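Peptide-binding protein (PDB 6SQX) cleaves bacterial peptidoglycan as a secreted NlpC/P60 endopeptidase, probably through a cysteine peptidase mechanism. Local coordinates at residues Met56-Phe60 / Ser333-Trp338; Asn125-Phe131 / Ile190-Asp195; Ala350-Met356 / Phe468-Leu473. All coordinates share one frame; numbering follows the deposited sequence.

Contact 1 (Met56-Phe60 / Ser333-Trp338); sequences MNEYF and STFGIW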
loop_
_atom_site.group_PDB
_atom_site.type_symbol
_atom_site.label_atom_id
_atom_site.label_comp_id
_atom_site.label_asym_id
_atom_site.label_seq_id
_atom_site.Cartn_x
_atom_site.Cartn_y
_atom_site.Cartn_z
ATOM N N MET A 56 12.834 -5.830 -13.735
ATOM C CA MET A 56 11.905 -5.300 -12.743
ATOM C C MET A 56 12.281 -3.874 -12.346
ATOM O O MET A 56 11.403 -3.020 -12.146
ATOM C CB MET A 56 11.900 -6.197 -11.491
ATOM C CG MET A 56 11.269 -7.558 -11.720
ATOM S SD MET A 56 11.541 -8.584 -10.291
ATOM C CE MET A 56 10.392 -9.916 -10.615
ATOM N N ASN A 57 13.586 -3.609 -12.190
ATOM C CA ASN A 57 14.013 -2.275 -11.771
ATOM C C ASN A 57 13.745 -1.246 -12.875
ATOM O O ASN A 57 13.368 -0.109 -12.581
ATOM C CB ASN A 57 15.507 -2.258 -11.436
ATOM C CG ASN A 57 15.890 -3.008 -10.157
ATOM O OD1 ASN A 57 17.093 -3.314 -9.999
ATOM N ND2 ASN A 57 14.922 -3.289 -9.253
ATOM N N GLU A 58 13.931 -1.628 -14.151
ATOM C CA GLU A 58 13.594 -0.711 -15.241
ATOM C C GLU A 58 12.103 -0.397 -15.243
ATOM O O GLU A 58 11.692 0.764 -15.412
ATOM C CB GLU A 58 14.035 -1.308 -16.577
ATOM C CG GLU A 58 15.540 -1.224 -16.757
ATOM C CD GLU A 58 16.008 -1.915 -18.012
ATOM O OE1 GLU A 58 15.138 -2.196 -18.878
ATOM O OE2 GLU A 58 17.230 -2.160 -18.138
ATOM N N TYR A 59 11.269 -1.417 -15.039
ATOM C CA TYR A 59 9.837 -1.167 -14.966
ATOM C C TYR A 59 9.518 -0.246 -13.800
ATOM O O TYR A 59 8.768 0.719 -13.953
ATOM C CB TYR A 59 9.064 -2.485 -14.872
ATOM C CG TYR A 59 7.573 -2.357 -14.786
ATOM C CD1 TYR A 59 6.837 -1.856 -15.850
ATOM C CD2 TYR A 59 6.878 -2.756 -13.636
ATOM C CE1 TYR A 59 5.458 -1.758 -15.785
ATOM C CE2 TYR A 59 5.494 -2.660 -13.552
ATOM C CZ TYR A 59 4.775 -2.149 -14.635
ATOM O OH TYR A 59 3.406 -2.051 -14.559
ATOM N N PHE A 60 10.112 -0.517 -12.618
ATOM C CA PHE A 60 9.914 0.363 -11.470
ATOM C C PHE A 60 10.221 1.822 -11.817
ATOM O O PHE A 60 9.445 2.726 -11.484
ATOM C CB PHE A 60 10.743 -0.115 -10.260
ATOM C CG PHE A 60 10.527 0.704 -9.026
ATOM C CD1 PHE A 60 11.147 1.947 -8.878
ATOM C CD2 PHE A 60 9.704 0.231 -8.003
ATOM C CE1 PHE A 60 10.898 2.738 -7.757
ATOM C CE2 PHE A 60 9.467 1.006 -6.871
ATOM C CZ PHE A 60 10.075 2.270 -6.751
ATOM N N SER A 333 8.884 -2.128 -2.974
ATOM C CA SER A 333 9.500 -0.880 -3.426
ATOM C C SER A 333 10.951 -0.777 -2.971
ATOM O O SER A 333 11.788 -0.227 -3.689
ATOM C CB SER A 333 8.695 0.352 -2.990
ATOM O OG SER A 333 8.773 0.565 -1.570
ATOM N N THR A 334 11.255 -1.291 -1.771
ATOM C CA THR A 334 12.627 -1.272 -1.242
ATOM C C THR A 334 13.607 -1.983 -2.171
ATOM O O THR A 334 14.801 -1.640 -2.222
ATOM C CB THR A 334 12.587 -1.993 0.105
ATOM O OG1 THR A 334 11.777 -1.200 0.975
ATOM C CG2 THR A 334 13.964 -2.172 0.741
ATOM N N PHE A 335 13.109 -2.958 -2.929
ATOM C CA PHE A 335 13.879 -3.770 -3.859
ATOM C C PHE A 335 13.758 -3.275 -5.308
ATOM O O PHE A 335 14.245 -3.959 -6.223
ATOM C CB PHE A 335 13.418 -5.226 -3.732
ATOM C CG PHE A 335 13.658 -5.785 -2.359
ATOM C CD1 PHE A 335 14.938 -6.249 -2.015
ATOM C CD2 PHE A 335 12.642 -5.789 -1.417
ATOM C CE1 PHE A 335 15.188 -6.729 -0.738
ATOM C CE2 PHE A 335 12.881 -6.285 -0.125
ATOM C CZ PHE A 335 14.173 -6.719 0.215
ATOM N N GLY A 336 13.073 -2.145 -5.530
ATOM C CA GLY A 336 12.868 -1.702 -6.905
ATOM C C GLY A 336 11.948 -2.591 -7.714
ATOM O O GLY A 336 12.167 -2.760 -8.918
ATOM N N ILE A 337 10.916 -3.144 -7.080
ATOM C CA ILE A 337 9.910 -3.958 -7.743
ATOM C C ILE A 337 8.603 -3.233 -7.524
ATOM O O ILE A 337 8.245 -2.937 -6.376
ATOM C CB ILE A 337 9.866 -5.373 -7.157
ATOM C CG1 ILE A 337 11.213 -6.069 -7.405
ATOM C CG2 ILE A 337 8.702 -6.144 -7.766
ATOM C CD1 ILE A 337 11.320 -7.446 -6.736
ATOM N N TRP A 338 7.926 -2.864 -8.625
ATOM C CA TRP A 338 6.791 -1.948 -8.559
ATOM C C TRP A 338 5.498 -2.742 -8.606
ATOM O O TRP A 338 5.274 -3.496 -9.569
ATOM C CB TRP A 338 6.803 -0.992 -9.761
ATOM C CG TRP A 338 5.887 0.191 -9.581
ATOM C CD1 TRP A 338 6.194 1.389 -8.973
ATOM C CD2 TRP A 338 4.511 0.291 -10.002
ATOM N NE1 TRP A 338 5.097 2.219 -8.998
ATOM C CE2 TRP A 338 4.048 1.564 -9.612
ATOM C CE3 TRP A 338 3.637 -0.572 -10.684
ATOM C CZ2 TRP A 338 2.746 1.999 -9.861
ATOM C CZ3 TRP A 338 2.335 -0.135 -10.948
ATOM C CH2 TRP A 338 1.898 1.134 -10.535
HETATM O O HOH W 1 8.948 -3.890 -11.009
#
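Helix 50-64 presents Met56, Asn57 and Phe60 to the Schellman turn that ends helix 326-334 at Gly336, where phi is positive, and to the extended residues that follow, with the CA atoms of Asn57 and Gly336 5.0 Å apart. The Asn57 amide uses ND2 twice: toward Gly336 O at 2.8 Å, the donor standing above that carbonyl plane, and toward Phe335 O at 3.2 Å, in the carbonyl plane and on a lone pair. Both acceptors lie close to the plane of the amide. Phe60, its CG anti to the backbone N (chi1 -177°), lays one ring face against the turn, where Gly336 CA makes a CH-pi contact offset toward the rim. The indole of Trp338 turns its edge to the Phe60 ring in an offset edge-to-face pair, planes 71° apart. Met56 runs extended beside Ile337, SD 3.7 Å from Ile337 CD1, while Tyr59 CE2 touches Trp338 CE3. One water accepts from Trp338 N and donates to Met56 O, at 2.8 Å each. Two carbonyls at a helix C-terminus, where the dipole would add negative character, are thus gripped by one neutral amide in a buried, largely apolar interface whose other polar link is this water.

Contact 2 (Asn125-Phe131 / Ile190-Asp195); sequences NMNLKSF and IHMSTD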
loop_
_atom_site.group_PDB
_atom_site.type_symbol
_atom_site.label_atom_id
_atom_site.label_comp_id
_atom_site.label_asym_id
_atom_site.label_seq_id
_atom_site.Cartn_x
_atom_site.Cartn_y
_atom_site.Cartn_z
ATOM N N ASN A 125 -15.077 23.963 -1.655
ATOM C CA ASN A 125 -13.635 24.174 -1.541
ATOM C C ASN A 125 -12.867 23.476 -2.659
ATOM O O ASN A 125 -11.772 23.920 -3.034
ATOM C CB ASN A 125 -13.180 23.651 -0.183
ATOM C CG ASN A 125 -11.828 24.209 0.258
ATOM O OD1 ASN A 125 -11.451 25.336 -0.093
ATOM N ND2 ASN A 125 -11.103 23.424 1.059
ATOM N N MET A 126 -13.402 22.364 -3.181
ATOM C CA MET A 126 -12.757 21.684 -4.301
ATOM C C MET A 126 -12.752 22.542 -5.557
ATOM O O MET A 126 -11.859 22.389 -6.397
ATOM C CB MET A 126 -13.434 20.339 -4.584
ATOM C CG MET A 126 -13.208 19.349 -3.454
ATOM S SD MET A 126 -14.286 17.909 -3.568
ATOM C CE MET A 126 -13.602 17.001 -4.958
ATOM N N ASN A 127 -13.748 23.414 -5.715
ATOM C CA ASN A 127 -13.799 24.387 -6.816
ATOM C C ASN A 127 -13.507 23.739 -8.171
ATOM O O ASN A 127 -12.615 24.162 -8.914
ATOM C CB ASN A 127 -12.863 25.565 -6.544
ATOM C CG ASN A 127 -12.985 26.665 -7.598
ATOM O OD1 ASN A 127 -14.051 26.865 -8.186
ATOM N ND2 ASN A 127 -11.886 27.352 -7.862
ATOM N N LEU A 128 -14.261 22.682 -8.493
ATOM C CA LEU A 128 -14.028 21.933 -9.731
ATOM C C LEU A 128 -14.398 22.695 -10.994
ATOM O O LEU A 128 -13.975 22.280 -12.084
ATOM C CB LEU A 128 -14.778 20.591 -9.709
ATOM C CG LEU A 128 -14.304 19.615 -8.641
ATOM C CD1 LEU A 128 -15.099 18.315 -8.703
ATOM C CD2 LEU A 128 -12.800 19.373 -8.838
ATOM N N LYS A 129 -15.141 23.789 -10.881
ATOM C CA LYS A 129 -15.427 24.562 -12.081
ATOM C C LYS A 129 -14.150 25.103 -12.722
ATOM O O LYS A 129 -14.139 25.387 -13.929
ATOM C CB LYS A 129 -16.442 25.674 -11.789
ATOM C CG LYS A 129 -15.947 26.721 -10.802
ATOM C CD LYS A 129 -16.918 27.905 -10.734
ATOM C CE LYS A 129 -16.329 29.077 -9.949
ATOM N NZ LYS A 129 -16.267 28.826 -8.478
ATOM N N SER A 130 -13.078 25.254 -11.954
ATOM C CA SER A 130 -11.810 25.755 -12.469
ATOM C C SER A 130 -10.809 24.640 -12.788
ATOM O O SER A 130 -9.643 24.929 -13.055
ATOM C CB SER A 130 -11.194 26.749 -11.476
ATOM O OG SER A 130 -10.772 26.091 -10.288
ATOM N N PHE A 131 -11.245 23.389 -12.803
ATOM C CA PHE A 131 -10.330 22.264 -12.943
ATOM C C PHE A 131 -9.704 22.224 -14.336
ATOM O O PHE A 131 -10.411 22.385 -15.342
ATOM C CB PHE A 131 -11.095 20.953 -12.729
ATOM C CG PHE A 131 -10.217 19.711 -12.836
ATOM C CD1 PHE A 131 -9.965 19.124 -14.077
ATOM C CD2 PHE A 131 -9.599 19.159 -11.703
ATOM C CE1 PHE A 131 -9.135 18.011 -14.199
ATOM C CE2 PHE A 131 -8.794 18.039 -11.826
ATOM C CZ PHE A 131 -8.547 17.458 -13.063
ATOM N N ILE A 190 -2.198 18.856 -9.518
ATOM C CA ILE A 190 -3.336 18.946 -10.431
ATOM C C ILE A 190 -4.178 20.190 -10.174
ATOM O O ILE A 190 -4.472 20.954 -11.103
ATOM C CB ILE A 190 -4.203 17.672 -10.362
ATOM C CG1 ILE A 190 -3.383 16.425 -10.676
ATOM C CG2 ILE A 190 -5.419 17.785 -11.325
ATOM C CD1 ILE A 190 -4.020 15.160 -10.077
ATOM N N HIS A 191 -4.594 20.405 -8.926
ATOM C CA HIS A 191 -5.654 21.362 -8.642
ATOM C C HIS A 191 -5.559 21.735 -7.173
ATOM O O HIS A 191 -5.229 20.890 -6.341
ATOM C CB HIS A 191 -6.999 20.681 -8.948
ATOM C CG HIS A 191 -8.183 21.603 -8.920
ATOM N ND1 HIS A 191 -8.471 22.471 -9.950
ATOM C CD2 HIS A 191 -9.161 21.776 -7.995
ATOM C CE1 HIS A 191 -9.561 23.152 -9.657
ATOM N NE2 HIS A 191 -10.011 22.744 -8.483
ATOM N N MET A 192 -5.828 22.986 -6.841
ATOM C CA MET A 192 -5.712 23.454 -5.463
ATOM C C MET A 192 -7.081 23.895 -4.950
ATOM O O MET A 192 -7.868 24.501 -5.693
ATOM C CB MET A 192 -4.680 24.610 -5.362
ATOM C CG MET A 192 -4.420 25.153 -3.950
ATOM S SD MET A 192 -2.876 26.104 -3.812
ATOM C CE MET A 192 -2.934 27.014 -5.340
ATOM N N SER A 193 -7.366 23.598 -3.681
ATOM C CA SER A 193 -8.616 24.004 -3.055
ATOM C C SER A 193 -8.713 25.533 -2.959
ATOM O O SER A 193 -7.714 26.257 -3.035
ATOM C CB SER A 193 -8.742 23.363 -1.673
ATOM O OG SER A 193 -7.687 23.813 -0.837
ATOM N N THR A 194 -9.945 26.023 -2.797
ATOM C CA THR A 194 -10.142 27.469 -2.728
ATOM C C THR A 194 -9.394 28.078 -1.548
ATOM O O THR A 194 -8.806 29.163 -1.674
ATOM C CB THR A 194 -11.633 27.806 -2.667
ATOM O OG1 THR A 194 -12.290 27.251 -3.818
ATOM C CG2 THR A 194 -11.864 29.327 -2.625
ATOM N N ASP A 195 -9.386 27.388 -0.397
ATOM C CA ASP A 195 -8.670 27.899 0.766
ATOM C C ASP A 195 -7.172 27.652 0.699
ATOM O O ASP A 195 -6.453 28.032 1.631
ATOM C CB ASP A 195 -9.283 27.379 2.082
ATOM C CG ASP A 195 -9.123 25.869 2.273
ATOM O OD1 ASP A 195 -8.449 25.196 1.462
ATOM O OD2 ASP A 195 -9.704 25.351 3.251
#
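The end of helix 118-126 and the turn after it lie across the end of strand 186-192 and the loop that follows, CA atoms of Met126 and Ser193 4.9 Å apart; the backbones join where Thr194 N donates to Asn125 O (2.8 Å). The Asn125 side chain extends this link. With CG anti to its own N (chi1 -161°), it places OD1 in front of Asp195 N at 2.9 Å, and ND2 makes a weak bond to Asp195 OD1, amide and carboxylate planes being 81° apart. Ser193 OG and Lys197 N also donate to that oxygen, which restricts the carboxylate's rotation. His191 reaches from the strand into the turn: NE2 meets Met126 O at 2.8 Å, nearly along the C=O axis and in the ring plane, and more weakly Asn127 O. Since ND1 is bonded to the backbone N of Asn133, the imidazole is held at both nitrogens. Asn127 O also accepts from Ser130 N and Ser130 OG. Phe131 CD2 lies over one face of the imidazole, the two rings inclined at 37°, and its CE2 rests on Ile190 CG2 at 3.4 Å. Ile190 and His191 form a classic beta bulge opposite Leu200 of strand 198-203. This bulged strand belongs to the five-stranded antiparallel sheet of the SH3b1-type domain, against which the end of helix 118-126 is docked.

Contact 3 (Ala350-Met356 / Phe468-Leu473); sequences AGQIYSM and FNTTLL. With EDO (1,2-ethanediol), chain F.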
loop_
_atom_site.group_PDB
_atom_site.type_symbol
_atom_site.label_atom_id
_atom_site.label_comp_id
_atom_site.label_asym_id
_atom_site.label_seq_id
_atom_site.Cartn_x
_atom_site.Cartn_y
_atom_site.Cartn_z
ATOM N N ALA A 350 0.108 -7.113 -11.837
ATOM C CA ALA A 350 1.496 -7.384 -11.506
ATOM C C ALA A 350 2.026 -8.642 -12.186
ATOM O O ALA A 350 3.235 -8.909 -12.130
ATOM C CB ALA A 350 1.673 -7.484 -9.981
ATOM N N GLY A 351 1.147 -9.422 -12.789
ATOM C CA GLY A 351 1.526 -10.641 -13.478
ATOM C C GLY A 351 0.282 -11.219 -14.102
ATOM O O GLY A 351 -0.777 -10.603 -14.051
ATOM N N GLN A 352 0.421 -12.408 -14.696
ATOM C CA GLN A 352 -0.713 -13.130 -15.269
ATOM C C GLN A 352 -1.494 -13.801 -14.140
ATOM O O GLN A 352 -0.993 -14.729 -13.499
ATOM C CB GLN A 352 -0.181 -14.181 -16.238
ATOM C CG GLN A 352 -1.199 -15.185 -16.652
ATOM C CD GLN A 352 -2.299 -14.564 -17.460
ATOM O OE1 GLN A 352 -2.056 -14.049 -18.556
ATOM N NE2 GLN A 352 -3.531 -14.620 -16.935
ATOM N N ILE A 353 -2.729 -13.351 -13.909
ATOM C CA ILE A 353 -3.538 -13.921 -12.837
ATOM C C ILE A 353 -3.947 -15.343 -13.195
ATOM O O ILE A 353 -4.231 -15.664 -14.361
ATOM C CB ILE A 353 -4.766 -13.042 -12.548
ATOM C CG1 ILE A 353 -5.393 -13.428 -11.208
ATOM C CG2 ILE A 353 -5.816 -13.129 -13.678
ATOM C CD1 ILE A 353 -6.416 -12.410 -10.723
ATOM N N TYR A 354 -3.963 -16.214 -12.197
ATOM C CA TYR A 354 -4.469 -17.573 -12.313
ATOM C C TYR A 354 -5.620 -17.696 -11.326
ATOM O O TYR A 354 -5.398 -17.732 -10.105
ATOM C CB TYR A 354 -3.367 -18.585 -12.005
ATOM C CG TYR A 354 -3.849 -20.007 -12.043
ATOM C CD1 TYR A 354 -4.353 -20.560 -13.217
ATOM C CD2 TYR A 354 -3.809 -20.802 -10.906
ATOM C CE1 TYR A 354 -4.802 -21.859 -13.247
ATOM C CE2 TYR A 354 -4.255 -22.115 -10.931
ATOM C CZ TYR A 354 -4.759 -22.632 -12.103
ATOM O OH TYR A 354 -5.196 -23.936 -12.148
ATOM N N SER A 355 -6.844 -17.762 -11.843
ATOM C CA SER A 355 -8.035 -17.847 -11.007
ATOM C C SER A 355 -8.368 -19.300 -10.684
ATOM O O SER A 355 -8.461 -20.151 -11.578
ATOM C CB SER A 355 -9.232 -17.190 -11.694
ATOM O OG SER A 355 -10.452 -17.593 -11.078
ATOM N N MET A 356 -8.593 -19.570 -9.402
ATOM C CA MET A 356 -8.995 -20.883 -8.916
ATOM C C MET A 356 -10.461 -20.885 -8.497
ATOM O O MET A 356 -10.879 -21.695 -7.669
ATOM C CB MET A 356 -8.079 -21.324 -7.774
ATOM C CG MET A 356 -6.724 -21.790 -8.270
ATOM S SD MET A 356 -5.478 -21.941 -6.983
ATOM C CE MET A 356 -4.845 -20.272 -7.019
ATOM N N PHE A 468 -10.330 -16.640 -5.647
ATOM C CA PHE A 468 -9.084 -17.130 -5.064
ATOM C C PHE A 468 -8.101 -17.245 -6.214
ATOM O O PHE A 468 -8.378 -17.950 -7.188
ATOM C CB PHE A 468 -9.366 -18.502 -4.427
ATOM C CG PHE A 468 -8.215 -19.078 -3.627
ATOM C CD1 PHE A 468 -7.077 -19.587 -4.249
ATOM C CD2 PHE A 468 -8.295 -19.136 -2.252
ATOM C CE1 PHE A 468 -6.032 -20.127 -3.501
ATOM C CE2 PHE A 468 -7.252 -19.663 -1.491
ATOM C CZ PHE A 468 -6.113 -20.147 -2.106
ATOM N N ASN A 469 -6.985 -16.535 -6.144
ATOM C CA ASN A 469 -6.113 -16.386 -7.308
ATOM C C ASN A 469 -4.664 -16.405 -6.868
ATOM O O ASN A 469 -4.347 -16.035 -5.747
ATOM C CB ASN A 469 -6.294 -15.043 -8.039
ATOM C CG ASN A 469 -7.744 -14.634 -8.161
ATOM O OD1 ASN A 469 -8.488 -15.211 -8.959
ATOM N ND2 ASN A 469 -8.170 -13.657 -7.368
ATOM N N THR A 470 -3.780 -16.806 -7.763
ATOM C CA THR A 470 -2.353 -16.606 -7.594
ATOM C C THR A 470 -1.826 -15.784 -8.760
ATOM O O THR A 470 -2.291 -15.940 -9.904
ATOM C CB THR A 470 -1.566 -17.933 -7.504
ATOM O OG1 THR A 470 -1.836 -18.735 -8.657
ATOM C CG2 THR A 470 -1.934 -18.697 -6.228
ATOM N N THR A 471 -0.850 -14.924 -8.487
ATOM C CA THR A 471 -0.228 -14.086 -9.511
ATOM C C THR A 471 1.283 -14.127 -9.312
ATOM O O THR A 471 1.788 -13.629 -8.301
ATOM C CB THR A 471 -0.747 -12.643 -9.404
ATOM O OG1 THR A 471 -2.187 -12.629 -9.407
ATOM C CG2 THR A 471 -0.180 -11.764 -10.540
ATOM N N LEU A 472 2.018 -14.683 -10.265
ATOM C CA LEU A 472 3.475 -14.637 -10.202
ATOM C C LEU A 472 3.963 -13.230 -10.514
ATOM O O LEU A 472 3.469 -12.589 -11.440
ATOM C CB LEU A 472 4.049 -15.551 -11.284
ATOM C CG LEU A 472 3.946 -17.043 -11.072
ATOM C CD1 LEU A 472 4.596 -17.771 -12.279
ATOM C CD2 LEU A 472 4.622 -17.401 -9.784
ATOM N N LEU A 473 4.996 -12.773 -9.808
ATOM C CA LEU A 473 5.598 -11.481 -10.089
ATOM C C LEU A 473 6.761 -11.570 -11.067
ATOM O O LEU A 473 7.147 -10.548 -11.647
ATOM C CB LEU A 473 6.119 -10.853 -8.799
ATOM C CG LEU A 473 5.058 -10.614 -7.735
ATOM C CD1 LEU A 473 5.740 -9.974 -6.534
ATOM C CD2 LEU A 473 3.946 -9.689 -8.262
HETATM C C1 EDO F . 7.428 -7.325 -11.629
HETATM O O1 EDO F . 7.907 -6.149 -12.290
HETATM C C2 EDO F . 6.127 -7.030 -10.907
HETATM O O2 EDO F . 5.040 -6.910 -11.842
HETATM O O HOH W 2 3.006 -13.559 -14.480
HETATM O O HOH W 3 0.777 -15.963 -12.442
HETATM O O HOH W 4 -11.058 -16.083 -8.795
#
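Tyr354 and Thr470 form an antiparallel hydrogen-bonded pair, Tyr354 N to Thr470 O 2.9 Å and Thr470 N to Tyr354 O 3.0 Å, and their side chains run side by side; a further bond joins Met356 N to Phe468 O. Thr470 OG1 sits at the edge of the Tyr354 ring, 3.6 Å from CD2, because it occupies the position between backbone N and carbonyl carbon (chi1 56°). The other branch, CG2, meets Met356 CE at 3.4 Å, a tight contact. The bend of Met356 at chi3 (-88°) brings this methyl back, so that it also touches the edge of the Phe468 ring, with SD obliquely placed in a Met-aromatic contact. Strand 353-355 is an edge strand of the six-stranded antiparallel sheet of the NlpC/P60 domain, and 467-472, from near the chain's C-terminus, fits between it and strand 382-387. On the opposite face from Tyr354, Ile353 CD1 lies against the Asn469 amide, 3.6 Å from CG, while Asn469 ND2 is bound to Ser385 OG. A water donates to Asn469 OD1 and accepts from Ser355 OG. Thr471 turns CG2 to Gly351 N and OG1 to Ala347 O. Where the strands part, a water bridges Gln352 N and Leu472 O, which Gly351 CA approaches at 3.4 Å. Ala350 CB packs on Leu473 CD2, and Ala350 O accepts from a bound 1,2-ethanediol at 2.7 Å.

Overall arrangement
Contacts 1 and 3 are neighbours, centres 19 Å apart, and touch where Met56 CE comes within 3.5 Å of Leu473 O. The 1,2-ethanediol bound at contact 3, probably from the crystallisation liquor, lies at their junction, about 4 Å from the Met56 side chain, and is also hydrogen-bonded to Thr476. Contact 1 sets helix 50-64 against the end of helix 326-334; contact 3 pairs edge strand 353-355 with strand 467-472 inside the sheet. Contact 2 stands apart at the SH3b1-type domain, its centre 34 Å from that of contact 1 and 39 Å from that of contact 3, though in sequence it falls between the halves of contact 1. Cys324, found as cysteinesulfonic acid, precedes helix 326-334, whose far end enters contact 1.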